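ADP-ribosylation factor-binding protein GGA1 (Saccharomyces cerevisiae, PDB 5CN2) may help regulate membrane traffic through the trans-Golgi network as an ARF-binding protein, of which this chain is the gamma-adaptin ear (GAE) domain. Local coordinates at residues D24-R29 / V38-N43; M32-L37 / S87-S92; L64-Q69 / I82-S87; K100-A105 / S117-L122. One frame throughout, in Å; residues are numbered along the deposited sequence.

Interaction 1: residues D24-R29 / V38-N43; sequences DYELTR and VIFYSN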
loop_
_atom_site.group_PDB
_atom_site.type_symbol
_atom_site.label_atom_id
_atom_site.label_comp_id
_atom_site.label_asym_id
_atom_site.label_seq_id
_atom_site.Cartn_x
_atom_site.Cartn_y
_atom_site.Cartn_z
ATOM N N ASP A 24 -2.037 -4.363 3.561
ATOM C CA ASP A 24 -2.873 -3.589 4.468
ATOM C C ASP A 24 -2.071 -2.421 5.007
ATOM O O ASP A 24 -0.867 -2.257 4.666
ATOM C CB ASP A 24 -3.451 -4.469 5.597
ATOM C CG ASP A 24 -2.410 -5.268 6.341
ATOM O OD1 ASP A 24 -1.216 -4.912 6.348
ATOM O OD2 ASP A 24 -2.799 -6.287 6.923
ATOM N N TYR A 25 -2.719 -1.582 5.822
ATOM C CA TYR A 25 -2.078 -0.313 6.202
ATOM C C TYR A 25 -2.685 0.387 7.385
ATOM O O TYR A 25 -3.868 0.232 7.663
ATOM C CB TYR A 25 -2.072 0.655 5.000
ATOM C CG TYR A 25 -3.434 1.054 4.549
ATOM C CD1 TYR A 25 -4.173 0.242 3.722
ATOM C CD2 TYR A 25 -4.000 2.265 4.967
ATOM C CE1 TYR A 25 -5.438 0.616 3.309
ATOM C CE2 TYR A 25 -5.245 2.647 4.560
ATOM C CZ TYR A 25 -5.967 1.825 3.742
ATOM O OH TYR A 25 -7.230 2.206 3.356
ATOM N N GLU A 26 -1.847 1.159 8.074
ATOM C CA GLU A 26 -2.276 2.085 9.102
ATOM C C GLU A 26 -2.429 3.456 8.467
ATOM O O GLU A 26 -1.656 3.848 7.584
ATOM C CB GLU A 26 -1.252 2.125 10.238
ATOM C CG GLU A 26 -1.187 0.804 10.993
ATOM C CD GLU A 26 -0.029 0.681 11.958
ATOM O OE1 GLU A 26 0.992 1.382 11.822
ATOM O OE2 GLU A 26 -0.143 -0.173 12.855
ATOM N N LEU A 27 -3.442 4.188 8.896
ATOM C CA LEU A 27 -3.704 5.507 8.347
ATOM C C LEU A 27 -3.930 6.472 9.487
ATOM O O LEU A 27 -4.918 6.347 10.199
ATOM C CB LEU A 27 -4.928 5.470 7.448
ATOM C CG LEU A 27 -5.354 6.819 6.874
ATOM C CD1 LEU A 27 -4.362 7.315 5.852
ATOM C CD2 LEU A 27 -6.728 6.682 6.245
ATOM N N THR A 28 -3.010 7.420 9.655
ATOM C CA THR A 28 -3.098 8.396 10.727
ATOM C C THR A 28 -3.111 9.815 10.184
ATOM O O THR A 28 -2.584 10.103 9.113
ATOM C CB THR A 28 -1.902 8.279 11.663
ATOM O OG1 THR A 28 -0.722 8.120 10.877
ATOM C CG2 THR A 28 -2.058 7.091 12.559
ATOM N N ARG A 29 -3.709 10.709 10.946
ATOM C CA ARG A 29 -3.709 12.110 10.598
ATOM C C ARG A 29 -2.624 12.772 11.416
ATOM O O ARG A 29 -2.673 12.736 12.629
ATOM C CB ARG A 29 -5.071 12.718 10.903
ATOM C CG ARG A 29 -5.084 14.231 10.848
ATOM C CD ARG A 29 -6.496 14.758 10.793
ATOM N NE ARG A 29 -6.661 15.609 9.627
ATOM C CZ ARG A 29 -7.058 15.193 8.434
ATOM N NH1 ARG A 29 -7.358 13.933 8.231
ATOM N NH2 ARG A 29 -7.158 16.045 7.437
ATOM N N VAL A 38 1.274 3.944 6.571
ATOM C CA VAL A 38 2.267 2.903 6.747
ATOM C C VAL A 38 1.675 1.655 6.133
ATOM O O VAL A 38 0.670 1.132 6.624
ATOM C CB VAL A 38 2.614 2.726 8.220
ATOM C CG1 VAL A 38 3.745 1.722 8.387
ATOM C CG2 VAL A 38 2.999 4.076 8.807
ATOM N N ILE A 39 2.279 1.218 5.025
ATOM C CA ILE A 39 1.790 0.086 4.249
ATOM C C ILE A 39 2.618 -1.154 4.580
ATOM O O ILE A 39 3.837 -1.077 4.747
ATOM C CB ILE A 39 1.873 0.360 2.745
ATOM C CG1 ILE A 39 1.323 1.761 2.442
ATOM C CG2 ILE A 39 1.130 -0.722 1.940
ATOM C CD1 ILE A 39 1.297 2.125 0.966
ATOM N N PHE A 40 1.944 -2.291 4.688
ATOM C CA PHE A 40 2.598 -3.549 5.018
ATOM C C PHE A 40 2.192 -4.597 4.004
ATOM O O PHE A 40 1.017 -4.692 3.624
ATOM C CB PHE A 40 2.183 -4.027 6.415
ATOM C CG PHE A 40 2.635 -3.140 7.526
ATOM C CD1 PHE A 40 3.858 -3.350 8.131
ATOM C CD2 PHE A 40 1.817 -2.121 7.994
ATOM C CE1 PHE A 40 4.276 -2.535 9.171
ATOM C CE2 PHE A 40 2.222 -1.317 9.028
ATOM C CZ PHE A 40 3.461 -1.512 9.607
ATOM N N TYR A 41 3.154 -5.414 3.611
ATOM C CA TYR A 41 2.926 -6.456 2.635
ATOM C C TYR A 41 3.157 -7.809 3.288
ATOM O O TYR A 41 4.188 -8.013 3.942
ATOM C CB TYR A 41 3.852 -6.233 1.437
ATOM C CG TYR A 41 3.804 -4.796 0.878
ATOM C CD1 TYR A 41 2.851 -4.414 -0.061
ATOM C CD2 TYR A 41 4.704 -3.848 1.292
ATOM C CE1 TYR A 41 2.814 -3.120 -0.576
ATOM C CE2 TYR A 41 4.671 -2.549 0.793
ATOM C CZ TYR A 41 3.721 -2.197 -0.138
ATOM O OH TYR A 41 3.702 -0.919 -0.623
ATOM N N SER A 42 2.178 -8.712 3.142
ATOM C CA SER A 42 2.237 -10.026 3.764
ATOM C C SER A 42 2.083 -11.174 2.749
ATOM O O SER A 42 1.116 -11.216 2.010
ATOM C CB SER A 42 1.147 -10.147 4.822
ATOM O OG SER A 42 1.367 -9.237 5.891
ATOM N N ASN A 43 3.023 -12.117 2.760
ATOM C CA ASN A 43 2.954 -13.311 1.914
ATOM C C ASN A 43 2.161 -14.328 2.703
ATOM O O ASN A 43 2.606 -14.758 3.772
ATOM C CB ASN A 43 4.376 -13.802 1.611
ATOM C CG ASN A 43 4.441 -15.001 0.669
ATOM O OD1 ASN A 43 3.449 -15.671 0.370
ATOM N ND2 ASN A 43 5.653 -15.274 0.189
HETATM O O HOH W 1 0.100 -7.219 5.082
#
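The ring of F40 meets D24 and E26 at its edge: D24 O and E26 OE1 both lie near the ring plane, the latter 4.1 Å from F40 CE2. The carboxylate of E26 stands at 83° to the ring and that of D24 at 74°, so neither acid is stacked on it. R12, outside the two strands, supplies a cation-pi contact to F40, and K83 of strand 78-89 also packs on the ring. The ring of Y25 is on the other side of the sheet. Y25 CB lies 3.2 Å from V38 O, chi1 of 64° sets CG between the backbone N and the carbonyl carbon, and the ring is carried off strand 38-43 toward H13 and P123.

Strands 24-29 and 38-43 form an antiparallel hairpin. F40 N bonds to D24 O at 2.8 Å and E26 N to V38 O at 2.9 Å; D24 N to F40 O and V38 N to E26 O complete the two hydrogen-bonded pairs. Between them, Y25 and I39 form a non-hydrogen-bonded pair, with Y25 CB 4.4 Å from I39 CG1. E26 and V38 extend alongside each other from the same face as F40.

D24 OD1 lies 3.5 Å from F40 CB and accepts a hydrogen bond from a water at 2.9 Å. The D24 carboxylate makes salt bridges to R22 through OD2 and to R12 through OD1. With two arginines and a water around it, this buried acid would probably remain ionised, and R12, which also makes the cation-pi contact with F40, probably helps balance its charge.

Interaction 2: residues M32-L37 / S87-S92; sequences MTKLRL and SVEGIS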
loop_
_atom_site.group_PDB
_atom_site.type_symbol
_atom_site.label_atom_id
_atom_site.label_comp_id
_atom_site.label_asym_id
_atom_site.label_seq_id
_atom_site.Cartn_x
_atom_site.Cartn_y
_atom_site.Cartn_z
ATOM N N MET A 32 -3.477 19.012 10.172
ATOM C CA MET A 32 -4.689 19.369 9.469
ATOM C C MET A 32 -4.587 19.132 7.960
ATOM O O MET A 32 -5.610 19.039 7.286
ATOM C CB MET A 32 -5.022 20.827 9.754
ATOM C CG MET A 32 -6.504 21.123 9.765
ATOM S SD MET A 32 -7.410 20.314 11.110
ATOM C CE MET A 32 -8.221 21.707 11.909
ATOM N N THR A 33 -3.368 19.005 7.430
ATOM C CA THR A 33 -3.184 18.901 5.966
ATOM C C THR A 33 -2.487 17.620 5.502
ATOM O O THR A 33 -2.251 17.425 4.309
ATOM C CB THR A 33 -2.415 20.138 5.442
ATOM O OG1 THR A 33 -2.439 20.135 4.016
ATOM C CG2 THR A 33 -0.963 20.186 5.937
ATOM N N LYS A 34 -2.178 16.733 6.439
ATOM C CA LYS A 34 -1.266 15.634 6.176
ATOM C C LYS A 34 -1.760 14.348 6.837
ATOM O O LYS A 34 -2.087 14.342 8.028
ATOM C CB LYS A 34 0.105 15.996 6.713
ATOM C CG LYS A 34 1.226 15.101 6.246
ATOM C CD LYS A 34 2.577 15.641 6.728
ATOM C CE LYS A 34 3.664 15.418 5.689
ATOM N NZ LYS A 34 4.949 14.984 6.304
ATOM N N LEU A 35 -1.844 13.289 6.032
ATOM C CA LEU A 35 -2.028 11.911 6.488
ATOM C C LEU A 35 -0.737 11.123 6.322
ATOM O O LEU A 35 0.074 11.417 5.432
ATOM C CB LEU A 35 -3.104 11.207 5.671
ATOM C CG LEU A 35 -4.470 11.853 5.519
ATOM C CD1 LEU A 35 -5.405 10.955 4.726
ATOM C CD2 LEU A 35 -5.077 12.174 6.867
ATOM N N ARG A 36 -0.559 10.107 7.161
ATOM C CA ARG A 36 0.586 9.211 7.086
ATOM C C ARG A 36 0.071 7.804 6.792
ATOM O O ARG A 36 -0.836 7.330 7.463
ATOM C CB ARG A 36 1.330 9.215 8.401
ATOM C CG ARG A 36 2.693 8.573 8.309
ATOM C CD ARG A 36 3.729 9.352 9.106
ATOM N NE ARG A 36 5.005 8.646 9.186
ATOM C CZ ARG A 36 5.211 7.550 9.920
ATOM N NH1 ARG A 36 4.224 7.013 10.645
ATOM N NH2 ARG A 36 6.408 6.976 9.923
ATOM N N LEU A 37 0.599 7.158 5.755
ATOM C CA LEU A 37 0.244 5.767 5.469
ATOM C C LEU A 37 1.429 4.914 5.683
ATOM O O LEU A 37 2.461 5.102 5.014
ATOM C CB LEU A 37 -0.126 5.546 4.012
ATOM C CG LEU A 37 -1.580 5.588 3.658
ATOM C CD1 LEU A 37 -1.898 7.015 3.227
ATOM C CD2 LEU A 37 -1.812 4.590 2.545
ATOM N N SER A 87 3.013 9.565 2.553
ATOM C CA SER A 87 2.147 10.592 3.100
ATOM C C SER A 87 1.291 11.225 2.024
ATOM O O SER A 87 1.563 11.129 0.827
ATOM C CB SER A 87 2.950 11.623 3.874
ATOM O OG SER A 87 3.801 12.316 3.014
ATOM N N VAL A 88 0.189 11.796 2.475
ATOM C CA VAL A 88 -0.826 12.359 1.613
ATOM C C VAL A 88 -1.069 13.744 2.145
ATOM O O VAL A 88 -1.306 13.907 3.341
ATOM C CB VAL A 88 -2.142 11.566 1.698
ATOM C CG1 VAL A 88 -3.023 11.881 0.505
ATOM C CG2 VAL A 88 -1.863 10.079 1.752
ATOM N N GLU A 89 -1.016 14.730 1.259
ATOM C CA GLU A 89 -1.073 16.125 1.655
ATOM C C GLU A 89 -1.886 16.927 0.654
ATOM O O GLU A 89 -1.905 16.602 -0.525
ATOM C CB GLU A 89 0.329 16.716 1.694
ATOM C CG GLU A 89 0.991 16.733 3.041
ATOM C CD GLU A 89 2.410 17.297 2.963
ATOM O OE1 GLU A 89 3.189 16.840 2.080
ATOM O OE2 GLU A 89 2.741 18.200 3.775
ATOM N N GLY A 90 -2.522 17.993 1.122
ATOM C CA GLY A 90 -3.199 18.911 0.219
ATOM C C GLY A 90 -4.654 19.137 0.555
ATOM O O GLY A 90 -5.160 18.680 1.583
ATOM N N ILE A 91 -5.331 19.835 -0.340
ATOM C CA ILE A 91 -6.636 20.358 -0.036
ATOM C C ILE A 91 -7.616 19.211 0.290
ATOM O O ILE A 91 -8.376 19.285 1.255
ATOM C CB ILE A 91 -7.113 21.343 -1.150
ATOM C CG1 ILE A 91 -8.366 22.131 -0.717
ATOM C CG2 ILE A 91 -7.375 20.626 -2.466
ATOM C CD1 ILE A 91 -8.229 22.932 0.574
ATOM N N SER A 92 -7.555 18.124 -0.451
ATOM C CA SER A 92 -8.469 17.008 -0.184
ATOM C C SER A 92 -8.331 16.382 1.210
ATOM O O SER A 92 -9.317 15.914 1.764
ATOM C CB SER A 92 -8.332 15.938 -1.250
ATOM O OG SER A 92 -9.010 16.379 -2.405
#
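K34 and E89 rise together from neighbouring strands and touch mainly through their chains: K34 CG is 3.6 Å from E89 CG, and K34 CE is 3.5 Å from E89 OE2. K34 bends at its last two torsions, and NZ stays 4.6 Å from E89 OE2, near enough for attraction between opposite charges but short of a salt bridge; E30 gives NZ a long, weak ion pair. An alanine at E89, lacking CG and the carboxylate, would probably leave K34 without this nearby opposite charge and with less packing along its chain. On the other side of the sheet, L35 CB lies 4.1 Å from V88 CB, and L37 CD1 presses tightly on V88 CG2 at 3.4 Å.

L35 N bonds to V88 O at 2.8 Å and V88 N to L35 O at 3.0 Å, and beyond them G90 N reaches T33 O at 3.2 Å. G90 occupies the N-cap position of helix 91-94, whose V93 packs against both L35 and V88. The pair lies inside the five-stranded sheet of the ear domain's immunoglobulin-like beta sandwich, with K34 and E89 on one face and L35 and V88 on the other.

Interaction 3: residues L64-Q69 / I82-S87; sequences LSLQPQ and IKQIAS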
loop_
_atom_site.group_PDB
_atom_site.type_symbol
_atom_site.label_atom_id
_atom_site.label_comp_id
_atom_site.label_asym_id
_atom_site.label_seq_id
_atom_site.Cartn_x
_atom_site.Cartn_y
_atom_site.Cartn_z
ATOM N N LEU A 64 1.381 13.079 -3.019
ATOM C CA LEU A 64 1.701 11.788 -2.445
ATOM C C LEU A 64 3.222 11.660 -2.340
ATOM O O LEU A 64 3.908 11.663 -3.360
ATOM C CB LEU A 64 1.123 10.715 -3.349
ATOM C CG LEU A 64 1.060 9.244 -2.951
ATOM C CD1 LEU A 64 2.452 8.673 -2.741
ATOM C CD2 LEU A 64 0.215 9.020 -1.719
ATOM N N SER A 65 3.754 11.570 -1.129
ATOM C CA SER A 65 5.192 11.370 -0.957
ATOM C C SER A 65 5.452 9.928 -0.597
ATOM O O SER A 65 5.036 9.472 0.480
ATOM C CB SER A 65 5.775 12.286 0.132
ATOM O OG SER A 65 5.566 13.653 -0.205
ATOM N N LEU A 66 6.151 9.225 -1.482
ATOM C CA LEU A 66 6.346 7.795 -1.345
ATOM C C LEU A 66 7.817 7.527 -1.035
ATOM O O LEU A 66 8.715 7.819 -1.859
ATOM C CB LEU A 66 5.887 7.059 -2.616
ATOM C CG LEU A 66 5.768 5.531 -2.523
ATOM C CD1 LEU A 66 4.931 5.066 -1.330
ATOM C CD2 LEU A 66 5.177 4.954 -3.799
ATOM N N GLN A 67 8.055 7.007 0.164
ATOM C CA GLN A 67 9.370 6.576 0.588
ATOM C C GLN A 67 9.642 5.173 0.124
ATOM O O GLN A 67 8.731 4.410 -0.115
ATOM C CB GLN A 67 9.493 6.636 2.103
ATOM C CG GLN A 67 9.659 8.050 2.623
ATOM C CD GLN A 67 9.716 8.070 4.129
ATOM O OE1 GLN A 67 10.530 7.364 4.719
ATOM N NE2 GLN A 67 8.843 8.852 4.761
ATOM N N PRO A 68 10.911 4.826 -0.006
ATOM C CA PRO A 68 11.194 3.506 -0.536
ATOM C C PRO A 68 10.782 2.361 0.408
ATOM O O PRO A 68 10.766 2.506 1.641
ATOM C CB PRO A 68 12.711 3.524 -0.731
ATOM C CG PRO A 68 13.217 4.539 0.235
ATOM C CD PRO A 68 12.122 5.537 0.445
ATOM N N GLN A 69 10.460 1.233 -0.192
ATOM C CA GLN A 69 10.121 0.060 0.568
ATOM C C GLN A 69 11.350 -0.541 1.228
ATOM O O GLN A 69 12.471 -0.369 0.751
ATOM C CB GLN A 69 9.412 -0.953 -0.303
ATOM C CG GLN A 69 10.197 -1.463 -1.482
ATOM C CD GLN A 69 9.397 -2.441 -2.337
ATOM O OE1 GLN A 69 9.950 -3.117 -3.198
ATOM N NE2 GLN A 69 8.100 -2.512 -2.112
ATOM N N ILE A 82 7.548 -6.662 4.422
ATOM C CA ILE A 82 7.925 -5.404 3.781
ATOM C C ILE A 82 7.015 -4.304 4.332
ATOM O O ILE A 82 5.804 -4.482 4.456
ATOM C CB ILE A 82 7.796 -5.482 2.251
ATOM C CG1 ILE A 82 8.733 -6.554 1.672
ATOM C CG2 ILE A 82 8.169 -4.150 1.610
ATOM C CD1 ILE A 82 8.480 -6.831 0.205
ATOM N N LYS A 83 7.633 -3.194 4.703
ATOM C CA LYS A 83 6.946 -1.994 5.153
ATOM C C LYS A 83 7.296 -0.853 4.173
ATOM O O LYS A 83 8.420 -0.787 3.642
ATOM C CB LYS A 83 7.431 -1.641 6.561
ATOM C CG LYS A 83 6.778 -0.413 7.189
ATOM C CD LYS A 83 7.703 0.325 8.164
ATOM C CE LYS A 83 7.438 -0.072 9.601
ATOM N NZ LYS A 83 8.512 0.383 10.529
ATOM N N GLN A 84 6.348 0.049 3.953
ATOM C CA GLN A 84 6.583 1.213 3.096
ATOM C C GLN A 84 5.767 2.415 3.513
ATOM O O GLN A 84 4.530 2.358 3.491
ATOM C CB GLN A 84 6.251 0.886 1.644
ATOM C CG GLN A 84 6.518 2.072 0.719
ATOM C CD GLN A 84 6.505 1.734 -0.753
ATOM O OE1 GLN A 84 7.250 2.345 -1.525
ATOM N NE2 GLN A 84 5.674 0.774 -1.158
ATOM N N ILE A 85 6.464 3.501 3.835
ATOM C CA ILE A 85 5.854 4.739 4.321
ATOM C C ILE A 85 5.463 5.685 3.185
ATOM O O ILE A 85 6.219 5.891 2.234
ATOM C CB ILE A 85 6.799 5.540 5.229
ATOM C CG1 ILE A 85 7.417 4.660 6.313
ATOM C CG2 ILE A 85 6.056 6.713 5.866
ATOM C CD1 ILE A 85 6.391 4.022 7.215
ATOM N N ALA A 86 4.270 6.254 3.303
ATOM C CA ALA A 86 3.826 7.303 2.401
ATOM C C ALA A 86 3.141 8.412 3.185
ATOM O O ALA A 86 2.726 8.225 4.335
ATOM C CB ALA A 86 2.873 6.739 1.359
ATOM N N SER A 87 3.013 9.565 2.553
ATOM C CA SER A 87 2.147 10.592 3.100
ATOM C C SER A 87 1.291 11.225 2.024
ATOM O O SER A 87 1.563 11.129 0.827
ATOM C CB SER A 87 2.950 11.623 3.874
ATOM O OG SER A 87 3.801 12.316 3.014
HETATM O O HOH W 2 2.722 14.236 0.686
#
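S65 and L66, on an edge strand, 63-66, of the five-stranded sheet, pair with S87 and A86 in a beta hairpin closing one side of the ear-domain sandwich. S65 N bonds to S87 O at 3.0 Å and S87 N to S65 O at 2.9 Å; Q67 N continues to I85 O at 3.0 Å before the chain bends off through P68.

Q84 carries much of the contact beyond. Its CG is anti to the backbone N (chi1 -179°) and comes 3.3 Å from Q67 O, and the extended side chain crosses L66 at about a right angle. L66 CD1 is wedged between Q84 and the methyl of A86, 3.8 Å from A86 CB. An alanine in place of Q84 would probably open a gap beside L66 CD1 and Q69 CB, leaving that leucine methyl freer to turn. Further along, Q69 CB rests 3.9 Å from I82 CG2, while on the other side of the strand the chain of Q67 lies flank to flank with I85.

At the S65 end, the two serine side chains share a water, which lies 3.0 Å from S65 OG and 3.2 Å from S87 OG.

Interaction 4: residues K100-A105 / S117-L122; sequences KLKWKA and SGTTSL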
loop_
_atom_site.group_PDB
_atom_site.type_symbol
_atom_site.label_atom_id
_atom_site.label_comp_id
_atom_site.label_asym_id
_atom_site.label_seq_id
_atom_site.Cartn_x
_atom_site.Cartn_y
_atom_site.Cartn_z
ATOM N N LYS A 100 -9.167 8.641 -3.186
ATOM C CA LYS A 100 -9.060 7.377 -3.908
ATOM C C LYS A 100 -7.615 7.115 -4.314
ATOM O O LYS A 100 -7.001 7.952 -4.965
ATOM C CB LYS A 100 -9.961 7.395 -5.143
ATOM C CG LYS A 100 -11.441 7.298 -4.788
ATOM C CD LYS A 100 -12.347 7.576 -5.980
ATOM C CE LYS A 100 -12.124 6.584 -7.115
ATOM N NZ LYS A 100 -12.830 7.023 -8.352
ATOM N N LEU A 101 -7.089 5.951 -3.940
ATOM C CA LEU A 101 -5.741 5.603 -4.265
ATOM C C LEU A 101 -5.692 4.532 -5.357
ATOM O O LEU A 101 -6.143 3.394 -5.159
ATOM C CB LEU A 101 -5.014 5.132 -3.018
ATOM C CG LEU A 101 -3.580 5.611 -2.792
ATOM C CD1 LEU A 101 -2.788 4.539 -2.062
ATOM C CD2 LEU A 101 -2.850 6.007 -4.052
ATOM N N LYS A 102 -5.140 4.915 -6.510
ATOM C CA LYS A 102 -4.899 4.006 -7.604
ATOM C C LYS A 102 -3.517 3.459 -7.395
ATOM O O LYS A 102 -2.589 4.217 -7.118
ATOM C CB LYS A 102 -4.996 4.739 -8.929
ATOM C CG LYS A 102 -5.070 3.833 -10.147
ATOM C CD LYS A 102 -5.353 4.657 -11.407
ATOM C CE LYS A 102 -6.043 3.869 -12.527
ATOM N NZ LYS A 102 -5.115 3.055 -13.363
ATOM N N TRP A 103 -3.386 2.142 -7.508
ATOM C CA TRP A 103 -2.178 1.445 -7.160
ATOM C C TRP A 103 -2.023 0.220 -8.036
ATOM O O TRP A 103 -2.992 -0.313 -8.552
ATOM C CB TRP A 103 -2.191 1.042 -5.686
ATOM C CG TRP A 103 -3.294 0.138 -5.340
ATOM C CD1 TRP A 103 -4.528 0.494 -4.863
ATOM C CD2 TRP A 103 -3.313 -1.291 -5.469
ATOM N NE1 TRP A 103 -5.302 -0.617 -4.687
ATOM C CE2 TRP A 103 -4.580 -1.730 -5.035
ATOM C CE3 TRP A 103 -2.378 -2.243 -5.903
ATOM C CZ2 TRP A 103 -4.943 -3.077 -5.018
ATOM C CZ3 TRP A 103 -2.740 -3.598 -5.880
ATOM C CH2 TRP A 103 -4.016 -3.997 -5.445
ATOM N N LYS A 104 -0.796 -0.233 -8.192
ATOM C CA LYS A 104 -0.506 -1.436 -8.947
ATOM C C LYS A 104 0.681 -2.124 -8.288
ATOM O O LYS A 104 1.575 -1.449 -7.816
ATOM C CB LYS A 104 -0.194 -1.079 -10.402
ATOM C CG LYS A 104 0.587 -2.160 -11.163
ATOM C CD LYS A 104 -0.029 -2.498 -12.513
ATOM C CE LYS A 104 0.323 -3.894 -12.960
ATOM N NZ LYS A 104 -0.541 -4.324 -14.070
ATOM N N ALA A 105 0.679 -3.456 -8.223
ATOM C CA ALA A 105 1.839 -4.210 -7.725
ATOM C C ALA A 105 2.273 -5.269 -8.691
ATOM O O ALA A 105 1.449 -5.854 -9.381
ATOM C CB ALA A 105 1.537 -4.845 -6.404
ATOM N N SER A 117 -3.887 -4.903 -9.027
ATOM C CA SER A 117 -4.111 -3.493 -9.227
ATOM C C SER A 117 -5.476 -3.117 -8.738
ATOM O O SER A 117 -6.350 -3.945 -8.665
ATOM C CB SER A 117 -3.957 -3.138 -10.708
ATOM O OG SER A 117 -5.078 -3.562 -11.466
ATOM N N GLY A 118 -5.652 -1.853 -8.401
ATOM C CA GLY A 118 -6.927 -1.411 -7.931
ATOM C C GLY A 118 -6.974 0.080 -7.704
ATOM O O GLY A 118 -6.000 0.792 -7.899
ATOM N N THR A 119 -8.144 0.526 -7.285
ATOM C CA THR A 119 -8.401 1.882 -6.846
ATOM C C THR A 119 -9.172 1.687 -5.566
ATOM O O THR A 119 -10.207 1.037 -5.552
ATOM C CB THR A 119 -9.236 2.647 -7.871
ATOM O OG1 THR A 119 -8.492 2.733 -9.086
ATOM C CG2 THR A 119 -9.548 4.053 -7.390
ATOM N N THR A 120 -8.656 2.216 -4.486
ATOM C CA THR A 120 -9.209 1.963 -3.194
ATOM C C THR A 120 -9.474 3.313 -2.551
ATOM O O THR A 120 -8.621 4.200 -2.614
ATOM C CB THR A 120 -8.197 1.133 -2.406
ATOM O OG1 THR A 120 -8.059 -0.161 -3.039
ATOM C CG2 THR A 120 -8.605 0.992 -0.942
ATOM N N SER A 121 -10.659 3.480 -1.962
ATOM C CA SER A 121 -10.980 4.700 -1.228
ATOM C C SER A 121 -10.442 4.555 0.174
ATOM O O SER A 121 -10.710 3.572 0.836
ATOM C CB SER A 121 -12.498 4.967 -1.147
ATOM O OG SER A 121 -13.219 4.218 -2.107
ATOM N N LEU A 122 -9.708 5.549 0.637
ATOM C CA LEU A 122 -9.196 5.543 2.004
ATOM C C LEU A 122 -10.236 6.096 2.980
ATOM O O LEU A 122 -10.854 7.110 2.709
ATOM C CB LEU A 122 -7.928 6.400 2.095
ATOM C CG LEU A 122 -6.861 6.139 1.031
ATOM C CD1 LEU A 122 -5.634 6.990 1.353
ATOM C CD2 LEU A 122 -6.523 4.651 0.927
#
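K100 lays its aliphatic chain against T119, with CE 3.6 Å from T119 CG2. A bend at its third torsion (chi3 61°) puts CE there. L101 follows with a hydrogen-bonded pair: its N reaches T120 O at 2.7 Å in an almost straight bond (177°), and L101 O receives T120 N at 2.9 Å. Its side chain turns to the buried side, where CB meets L122 CD2. K102 then returns to the K100 side of the sheet, its CG beside T119 OG1, so that one threonine serves two lysines: methyl to the first, hydroxyl to the second.

W103 dominates the contact. Its chi1 of 61° sets CG between the backbone N and the carbonyl carbon, and the indole lies with one face against the S117-G118 backbone. G118 N is 3.5 Å above the ring plane, over its centre; S117 C is offset toward the rim; and G118 CA makes a CH-pi contact 4.0 Å from the centroid of the five-membered ring. This is aromatic rescue of glycine: a CB on G118 would lie only 3.0 Å from W103 CZ2. The indole NE1 donates in its own plane to T120 OG1 at 3.2 Å, which helps fix the rotation of the ring. W103 and G118 also exchange two backbone bonds. K104 ends the contact, its CB 4.3 Å from S117 CB.

The hairpin belongs to the three-stranded sheet of the sandwich. Strand 52-56 flanks 99-109, meeting L101 through V56 and W103 through L54, while strand 13-17 of the other sheet touches W103 and T120 through L15.

In the fold
Interactions 1, 2 and 3 step across one sheet, from strand 21-29 to 34-43, 78-89 and 63-66. Interactions 1 and 2 share strand 34-43; 2 and 3 share strand 78-89 and S87. Interaction 1 is the most buried, an acid held by arginines from outside the pair beside an aromatic ring; interaction 2 is partly buried, apolar on one side and loosely charged on the other. Interaction 3, at the sheet edge, combines backbone bonds, aliphatic parts of glutamines and serines sharing a water. Interaction 4, in the second sheet, pairs surface lysines and hydroxyls with a buried indole. L122 is one place where the sheets meet, touching Y25 of interaction 1 and L37 of interaction 2.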